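Local coordinates for 23S rRNA (guanine(2535)-N(1))-methyltransferase (Streptomyces viridochromogenes, PDB 1O9G), which methylates N1 of guanine-2535 in 23S ribosomal RNA using S-adenosyl-L-methionine, conferring resistance to the orthosomycin antibiotic avilamycin, at residues A[28-41]-A[61-73]. The protein carries 3 engineered substitutions. Sequence-based numbering, arbitrary orientation.
Sequences YPAFPVRLATEIFQ and GSGYLLTVLGLLH
A36, T37 and F40 pack on L65, L69 and H73 in a buried helix-helix contact within the Rossmann-like methyltransferase fold, helices 33-41 and 64-72 crossing at -69° with axes 10.0 Å apart. On the sheet side, F40 and L65 also touch L173 of the central parallel strand 171-175. A36 CB faces helix 64-72 and meets L65 CD1 at 3.6 Å, while L69 CD2 reaches A36 O and F40 CB. At the far end H73, just past its helix, is gripped from two directions. T37 OG1, placed anti to the backbone N (chi1 -175°), meets the imidazole edge in a short hydrogen bond to H73 NE2 (2.6 Å), and Q41 NE2 donates to the same OG1 (2.9 Å). F40 CD2 lies over one imidazole face, 3.5 Å from H73 CG, the ring planes inclined at 50°. In the loop before helix 33-41, A30 CB lies over one face of the Y64 ring and F31 O at its edge, 3.3 Å from Y64 CE2; one water donates to F31 O and to Y64 OH, and the phenol is also hydrogen-bonded to L16 O. An apolar centre is thus flanked by polar links, and the Q41-T37-H73 chain probably fixes the rotation of the imidazole.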
ATOM      1  N   TYR A  28       9.933  10.600  -0.871  1.00 25.62           N
ATOM      2  CA  TYR A  28       8.767   9.827  -0.485  1.00 26.07           C
ATOM      3  C   TYR A  28       8.980   9.204   0.851  1.00 25.80           C
ATOM      4  O   TYR A  28      10.054   8.702   1.157  1.00 25.93           O
ATOM      5  CB  TYR A  28       8.467   8.733  -1.498  1.00 25.83           C
ATOM      6  CG  TYR A  28       7.961   9.309  -2.744  1.00 28.59           C
ATOM      7  CD1 TYR A  28       6.622   9.624  -2.887  1.00 31.71           C
ATOM      8  CD2 TYR A  28       8.842   9.673  -3.763  1.00 34.81           C
ATOM      9  CE1 TYR A  28       6.167  10.220  -4.028  1.00 34.49           C
ATOM     10  CE2 TYR A  28       8.399  10.266  -4.902  1.00 38.08           C
ATOM     11  CZ  TYR A  28       7.064  10.552  -5.037  1.00 38.71           C
ATOM     12  OH  TYR A  28       6.626  11.147  -6.191  1.00 43.12           O
ATOM     13  N   PRO A  29       7.945   9.193   1.658  1.00 25.75           N
ATOM     14  CA  PRO A  29       8.066   8.627   2.985  1.00 25.54           C
ATOM     15  C   PRO A  29       7.960   7.108   2.941  1.00 23.83           C
ATOM     16  O   PRO A  29       7.397   6.526   2.032  1.00 23.59           O
ATOM     17  CB  PRO A  29       6.860   9.201   3.694  1.00 26.63           C
ATOM     18  CG  PRO A  29       5.827   9.286   2.622  1.00 26.11           C
ATOM     19  CD  PRO A  29       6.572   9.663   1.381  1.00 26.07           C
ATOM     20  N   ALA A  30       8.534   6.499   3.943  1.00 23.46           N
ATOM     21  CA  ALA A  30       8.241   5.122   4.230  1.00 22.87           C
ATOM     22  C   ALA A  30       6.862   5.203   4.906  1.00 23.14           C
ATOM     23  O   ALA A  30       6.248   6.279   5.002  1.00 26.35           O
ATOM     24  CB  ALA A  30       9.321   4.560   5.125  1.00 23.55           C
ATOM     25  N   PHE A  31       6.364   4.082   5.327  1.00 20.01           N
ATOM     26  CA  PHE A  31       5.175   3.997   6.147  1.00 18.61           C
ATOM     27  C   PHE A  31       5.488   2.978   7.249  1.00 17.46           C
ATOM     28  O   PHE A  31       6.115   1.974   6.970  1.00 17.51           O
ATOM     29  CB  PHE A  31       3.999   3.512   5.300  1.00 17.51           C
ATOM     30  CG  PHE A  31       2.679   3.741   5.943  1.00 16.55           C
ATOM     31  CD1 PHE A  31       2.010   4.934   5.781  1.00 20.41           C
ATOM     32  CD2 PHE A  31       2.113   2.754   6.739  1.00 16.54           C
ATOM     33  CE1 PHE A  31       0.812   5.171   6.434  1.00 20.74           C
ATOM     34  CE2 PHE A  31       0.887   2.974   7.361  1.00 17.92           C
ATOM     35  CZ  PHE A  31       0.236   4.156   7.192  1.00 20.55           C
ATOM     36  N   PRO A  32       5.051   3.182   8.493  1.00 18.21           N
ATOM     37  CA  PRO A  32       5.345   2.189   9.539  1.00 19.11           C
ATOM     38  C   PRO A  32       4.699   0.840   9.254  1.00 18.41           C
ATOM     39  O   PRO A  32       3.503   0.795   9.009  1.00 17.27           O
ATOM     40  CB  PRO A  32       4.751   2.796  10.813  1.00 19.99           C
ATOM     41  CG  PRO A  32       4.394   4.149  10.487  1.00 22.40           C
ATOM     42  CD  PRO A  32       4.300   4.330   9.017  1.00 18.38           C
ATOM     43  N   VAL A  33       5.483  -0.229   9.270  1.00 16.92           N
ATOM     44  CA  VAL A  33       4.980  -1.563   8.986  1.00 16.07           C
ATOM     45  C   VAL A  33       3.840  -1.944   9.924  1.00 17.08           C
ATOM     46  O   VAL A  33       2.832  -2.487   9.494  1.00 16.56           O
ATOM     47  CB  VAL A  33       6.105  -2.600   9.055  1.00 18.12           C
ATOM     48  CG1 VAL A  33       5.562  -3.997   8.880  1.00 18.49           C
ATOM     49  CG2 VAL A  33       7.173  -2.282   7.970  1.00 19.06           C
ATOM     50  N   ARG A  34       3.989  -1.656  11.209  1.00 17.85           N
ATOM     51  CA  ARG A  34       2.956  -2.068  12.147  1.00 19.35           C
ATOM     52  C   ARG A  34       1.603  -1.427  11.833  1.00 17.96           C
ATOM     53  O   ARG A  34       0.557  -2.074  11.915  1.00 18.84           O
ATOM     54  CB  ARG A  34       3.379  -1.744  13.573  1.00 21.79           C
ATOM     55  CG  ARG A  34       2.437  -2.265  14.613  1.00 24.16           C
ATOM     56  CD  ARG A  34       2.862  -1.972  16.015  1.00 29.95           C
ATOM     57  NE  ARG A  34       2.127  -2.800  16.961  1.00 31.90           N
ATOM     58  CZ  ARG A  34       2.199  -2.658  18.279  1.00 39.39           C
ATOM     59  NH1 ARG A  34       2.974  -1.719  18.814  1.00 43.12           N
ATOM     60  NH2 ARG A  34       1.499  -3.454  19.074  1.00 42.91           N
ATOM     61  N   LEU A  35       1.619  -0.158  11.487  1.00 17.41           N
ATOM     62  CA  LEU A  35       0.400   0.544  11.152  1.00 16.77           C
ATOM     63  C   LEU A  35      -0.145   0.022   9.827  1.00 15.72           C
ATOM     64  O   LEU A  35      -1.359  -0.095   9.645  1.00 15.59           O
ATOM     65  CB  LEU A  35       0.636   2.055  11.112  1.00 18.69           C
ATOM     66  CG  LEU A  35      -0.576   2.912  10.824  1.00 19.24           C
ATOM     67  CD1 LEU A  35      -1.709   2.608  11.802  1.00 20.32           C
ATOM     68  CD2 LEU A  35      -0.220   4.382  10.886  1.00 20.78           C
ATOM     69  N   ALA A  36       0.737  -0.270   8.885  1.00 15.43           N
ATOM     70  CA  ALA A  36       0.279  -0.817   7.593  1.00 14.50           C
ATOM     71  C   ALA A  36      -0.511  -2.103   7.781  1.00 14.37           C
ATOM     72  O   ALA A  36      -1.611  -2.264   7.231  1.00 14.04           O
ATOM     73  CB  ALA A  36       1.441  -1.059   6.665  1.00 14.87           C
ATOM     74  N   THR A  37       0.027  -3.006   8.576  1.00 15.24           N
ATOM     75  CA  THR A  37      -0.620  -4.302   8.763  1.00 15.34           C
ATOM     76  C   THR A  37      -1.904  -4.149   9.603  1.00 15.84           C
ATOM     77  O   THR A  37      -2.875  -4.836   9.357  1.00 16.19           O
ATOM     78  CB  THR A  37       0.355  -5.329   9.313  1.00 17.37           C
ATOM     79  OG1 THR A  37      -0.301  -6.599   9.359  1.00 20.93           O
ATOM     80  CG2 THR A  37       0.772  -5.042  10.707  1.00 18.41           C
ATOM     81  N   GLU A  38      -1.932  -3.199  10.535  1.00 15.96           N
ATOM     82  CA  GLU A  38      -3.130  -2.921  11.324  1.00 16.21           C
ATOM     83  C   GLU A  38      -4.268  -2.447  10.421  1.00 14.97           C
ATOM     84  O   GLU A  38      -5.380  -2.940  10.505  1.00 16.58           O
ATOM     85  CB  GLU A  38      -2.838  -1.882  12.414  1.00 18.61           C
ATOM     86  CG  GLU A  38      -4.041  -1.476  13.258  1.00 19.79           C
ATOM     87  CD  GLU A  38      -4.530  -2.545  14.224  1.00 21.71           C
ATOM     88  OE1 GLU A  38      -3.789  -3.497  14.521  1.00 22.92           O
ATOM     89  OE2 GLU A  38      -5.672  -2.418  14.719  1.00 25.14           O
ATOM     90  N   ILE A  39      -3.995  -1.492   9.551  1.00 14.33           N
ATOM     91  CA  ILE A  39      -5.019  -0.937   8.689  1.00 14.32           C
ATOM     92  C   ILE A  39      -5.507  -2.041   7.737  1.00 13.48           C
ATOM     93  O   ILE A  39      -6.708  -2.196   7.535  1.00 14.99           O
ATOM     94  CB  ILE A  39      -4.511   0.304   7.897  1.00 14.01           C
ATOM     95  CG1 ILE A  39      -4.153   1.457   8.833  1.00 15.80           C
ATOM     96  CG2 ILE A  39      -5.559   0.721   6.892  1.00 13.98           C
ATOM     97  CD1 ILE A  39      -3.369   2.585   8.181  1.00 16.09           C
ATOM     98  N   PHE A  40      -4.575  -2.773   7.131  1.00 13.08           N
ATOM     99  CA  PHE A  40      -4.938  -3.806   6.166  1.00 13.53           C
ATOM    100  C   PHE A  40      -5.824  -4.876   6.817  1.00 13.24           C
ATOM    101  O   PHE A  40      -6.838  -5.296   6.250  1.00 13.91           O
ATOM    102  CB  PHE A  40      -3.690  -4.434   5.524  1.00 14.23           C
ATOM    103  CG  PHE A  40      -3.991  -5.502   4.532  1.00 15.46           C
ATOM    104  CD1 PHE A  40      -4.583  -5.186   3.336  1.00 16.08           C
ATOM    105  CD2 PHE A  40      -3.710  -6.832   4.805  1.00 16.42           C
ATOM    106  CE1 PHE A  40      -4.868  -6.154   2.420  1.00 17.21           C
ATOM    107  CE2 PHE A  40      -3.982  -7.811   3.891  1.00 18.54           C
ATOM    108  CZ  PHE A  40      -4.566  -7.479   2.699  1.00 18.28           C
ATOM    109  N   GLN A  41      -5.456  -5.307   8.018  1.00 14.58           N
ATOM    110  CA  GLN A  41      -6.239  -6.316   8.729  1.00 15.68           C
ATOM    111  C   GLN A  41      -7.619  -5.795   9.134  1.00 15.22           C
ATOM    112  O   GLN A  41      -8.589  -6.532   9.084  1.00 17.16           O
ATOM    113  CB  GLN A  41      -5.450  -6.884   9.910  1.00 16.93           C
ATOM    114  CG  GLN A  41      -4.245  -7.693   9.462  1.00 17.97           C
ATOM    115  CD  GLN A  41      -3.549  -8.363  10.607  1.00 22.25           C
ATOM    116  OE1 GLN A  41      -4.145  -9.223  11.259  1.00 26.06           O
ATOM    117  NE2 GLN A  41      -2.324  -7.949  10.895  1.00 24.92           N
ATOM    118  N   GLY A  61       2.931   6.126  -4.819  1.00 13.14           N
ATOM    119  CA  GLY A  61       4.193   6.744  -4.505  1.00 14.03           C
ATOM    120  C   GLY A  61       5.336   5.833  -4.839  1.00 13.64           C
ATOM    121  O   GLY A  61       5.390   5.297  -5.936  1.00 14.52           O
ATOM    122  N   SER A  62       6.224   5.651  -3.871  1.00 14.29           N
ATOM    123  CA  SER A  62       7.404   4.801  -4.021  1.00 14.45           C
ATOM    124  C   SER A  62       7.092   3.324  -4.071  1.00 12.40           C
ATOM    125  O   SER A  62       7.984   2.508  -4.298  1.00 12.83           O
ATOM    126  CB  SER A  62       8.338   5.030  -2.829  1.00 16.26           C
ATOM    127  OG  SER A  62       7.812   4.464  -1.632  1.00 18.11           O
ATOM    128  N   GLY A  63       5.841   2.942  -3.788  1.00 11.78           N
ATOM    129  CA  GLY A  63       5.443   1.554  -3.772  1.00 10.53           C
ATOM    130  C   GLY A  63       5.873   0.785  -2.536  1.00 11.41           C
ATOM    131  O   GLY A  63       5.622  -0.436  -2.461  1.00 11.11           O
ATOM    132  N   TYR A  64       6.495   1.462  -1.573  1.00 10.24           N
ATOM    133  CA  TYR A  64       6.971   0.785  -0.381  1.00 11.20           C
ATOM    134  C   TYR A  64       5.782   0.185   0.362  1.00 11.50           C
ATOM    135  O   TYR A  64       5.840  -0.963   0.822  1.00 11.63           O
ATOM    136  CB  TYR A  64       7.734   1.785   0.505  1.00 10.57           C
ATOM    137  CG  TYR A  64       8.091   1.205   1.827  1.00 11.74           C
ATOM    138  CD1 TYR A  64       9.205   0.389   1.960  1.00 12.10           C
ATOM    139  CD2 TYR A  64       7.325   1.468   2.949  1.00 12.64           C
ATOM    140  CE1 TYR A  64       9.520  -0.202   3.178  1.00 12.59           C
ATOM    141  CE2 TYR A  64       7.642   0.908   4.188  1.00 13.64           C
ATOM    142  CZ  TYR A  64       8.738   0.087   4.298  1.00 13.44           C
ATOM    143  OH  TYR A  64       9.061  -0.500   5.495  1.00 14.69           O
ATOM    144  N   LEU A  65       4.725   0.967   0.562  1.00 11.36           N
ATOM    145  CA  LEU A  65       3.577   0.520   1.319  1.00 10.94           C
ATOM    146  C   LEU A  65       2.945  -0.740   0.719  1.00 10.65           C
ATOM    147  O   LEU A  65       2.697  -1.730   1.409  1.00 10.70           O
ATOM    148  CB  LEU A  65       2.555   1.643   1.495  1.00 11.52           C
ATOM    149  CG  LEU A  65       1.237   1.321   2.184  1.00 12.81           C
ATOM    150  CD1 LEU A  65       1.433   0.666   3.561  1.00 14.24           C
ATOM    151  CD2 LEU A  65       0.405   2.606   2.305  1.00 13.51           C
ATOM    152  N   LEU A  66       2.678  -0.707  -0.564  1.00 11.08           N
ATOM    153  CA  LEU A  66       2.050  -1.828  -1.229  1.00 10.35           C
ATOM    154  C   LEU A  66       2.942  -3.045  -1.197  1.00 10.16           C
ATOM    155  O   LEU A  66       2.451  -4.146  -1.042  1.00 11.16           O
ATOM    156  CB  LEU A  66       1.665  -1.446  -2.668  1.00 10.19           C
ATOM    157  CG  LEU A  66       0.897  -2.510  -3.452  1.00 10.59           C
ATOM    158  CD1 LEU A  66      -0.453  -2.786  -2.817  1.00 11.34           C
ATOM    159  CD2 LEU A  66       0.725  -2.071  -4.858  1.00 12.54           C
ATOM    160  N   THR A  67       4.241  -2.838  -1.299  1.00 10.26           N
ATOM    161  CA  THR A  67       5.169  -3.957  -1.333  1.00 10.40           C
ATOM    162  C   THR A  67       5.285  -4.606   0.051  1.00 11.42           C
ATOM    163  O   THR A  67       5.309  -5.848   0.164  1.00 11.39           O
ATOM    164  CB  THR A  67       6.538  -3.516  -1.848  1.00 10.69           C
ATOM    165  OG1 THR A  67       6.404  -3.019  -3.200  1.00 11.11           O
ATOM    166  CG2 THR A  67       7.489  -4.679  -1.932  1.00 11.90           C
ATOM    167  N   VAL A  68       5.317  -3.798   1.117  1.00 10.65           N
ATOM    168  CA  VAL A  68       5.259  -4.296   2.505  1.00 11.41           C
ATOM    169  C   VAL A  68       4.033  -5.193   2.656  1.00 10.57           C
ATOM    170  O   VAL A  68       4.137  -6.304   3.157  1.00 12.50           O
ATOM    171  CB  VAL A  68       5.214  -3.157   3.550  1.00 12.37           C
ATOM    172  CG1 VAL A  68       4.707  -3.622   4.909  1.00 16.16           C
ATOM    173  CG2 VAL A  68       6.564  -2.541   3.645  1.00 13.42           C
ATOM    174  N   LEU A  69       2.875  -4.714   2.209  1.00 10.40           N
ATOM    175  CA  LEU A  69       1.668  -5.489   2.363  1.00 11.21           C
ATOM    176  C   LEU A  69       1.682  -6.746   1.533  1.00 11.19           C
ATOM    177  O   LEU A  69       1.261  -7.812   1.976  1.00 12.34           O
ATOM    178  CB  LEU A  69       0.458  -4.661   2.066  1.00 11.31           C
ATOM    179  CG  LEU A  69       0.230  -3.531   3.068  1.00 11.76           C
ATOM    180  CD1 LEU A  69      -0.879  -2.624   2.527  1.00 14.13           C
ATOM    181  CD2 LEU A  69      -0.130  -4.086   4.457  1.00 13.55           C
ATOM    182  N   GLY A  70       2.189  -6.634   0.308  1.00 10.70           N
ATOM    183  CA  GLY A  70       2.285  -7.753  -0.600  1.00 11.39           C
ATOM    184  C   GLY A  70       3.108  -8.907  -0.035  1.00 12.52           C
ATOM    185  O   GLY A  70       2.711 -10.065  -0.132  1.00 13.09           O
ATOM    186  N   LEU A  71       4.243  -8.599   0.587  1.00 12.43           N
ATOM    187  CA  LEU A  71       5.097  -9.608   1.193  1.00 13.56           C
ATOM    188  C   LEU A  71       4.522 -10.091   2.521  1.00 15.03           C
ATOM    189  O   LEU A  71       4.358 -11.275   2.756  1.00 15.91           O
ATOM    190  CB  LEU A  71       6.541  -9.110   1.353  1.00 13.73           C
ATOM    191  CG  LEU A  71       7.295  -8.811   0.051  1.00 13.91           C
ATOM    192  CD1 LEU A  71       8.616  -8.121   0.339  1.00 14.58           C
ATOM    193  CD2 LEU A  71       7.475 -10.069  -0.753  1.00 14.26           C
ATOM    194  N   LEU A  72       4.186  -9.151   3.381  1.00 15.31           N
ATOM    195  CA  LEU A  72       3.751  -9.501   4.727  1.00 16.55           C
ATOM    196  C   LEU A  72       2.453 -10.305   4.696  1.00 15.97           C
ATOM    197  O   LEU A  72       2.308 -11.273   5.459  1.00 17.86           O
ATOM    198  CB  LEU A  72       3.633  -8.243   5.595  1.00 17.16           C
ATOM    199  CG  LEU A  72       3.383  -8.438   7.074  1.00 20.65           C
ATOM    200  CD1 LEU A  72       4.459  -9.280   7.702  1.00 21.62           C
ATOM    201  CD2 LEU A  72       3.318  -7.097   7.746  1.00 22.77           C
ATOM    202  N   HIS A  73       1.552  -9.960   3.787  1.00 15.44           N
ATOM    203  CA  HIS A  73       0.229 -10.557   3.703  1.00 15.46           C
ATOM    204  C   HIS A  73       0.013 -11.402   2.447  1.00 14.65           C
ATOM    205  O   HIS A  73      -1.115 -11.575   1.977  1.00 15.01           O
ATOM    206  CB  HIS A  73      -0.845  -9.476   3.845  1.00 15.31           C
ATOM    207  CG  HIS A  73      -0.920  -8.915   5.221  1.00 18.74           C
ATOM    208  ND1 HIS A  73      -1.511  -9.591   6.257  1.00 21.06           N
ATOM    209  CD2 HIS A  73      -0.421  -7.773   5.752  1.00 20.24           C
ATOM    210  CE1 HIS A  73      -1.388  -8.881   7.366  1.00 24.17           C
ATOM    211  NE2 HIS A  73      -0.733  -7.770   7.080  1.00 25.13           N
TER
HETATM  212  O   HOH W   1       5.760   6.710  -0.997  1.00 26.20           O
HETATM  213  O   HOH W   2       8.824   1.595   7.572  1.00 23.31           O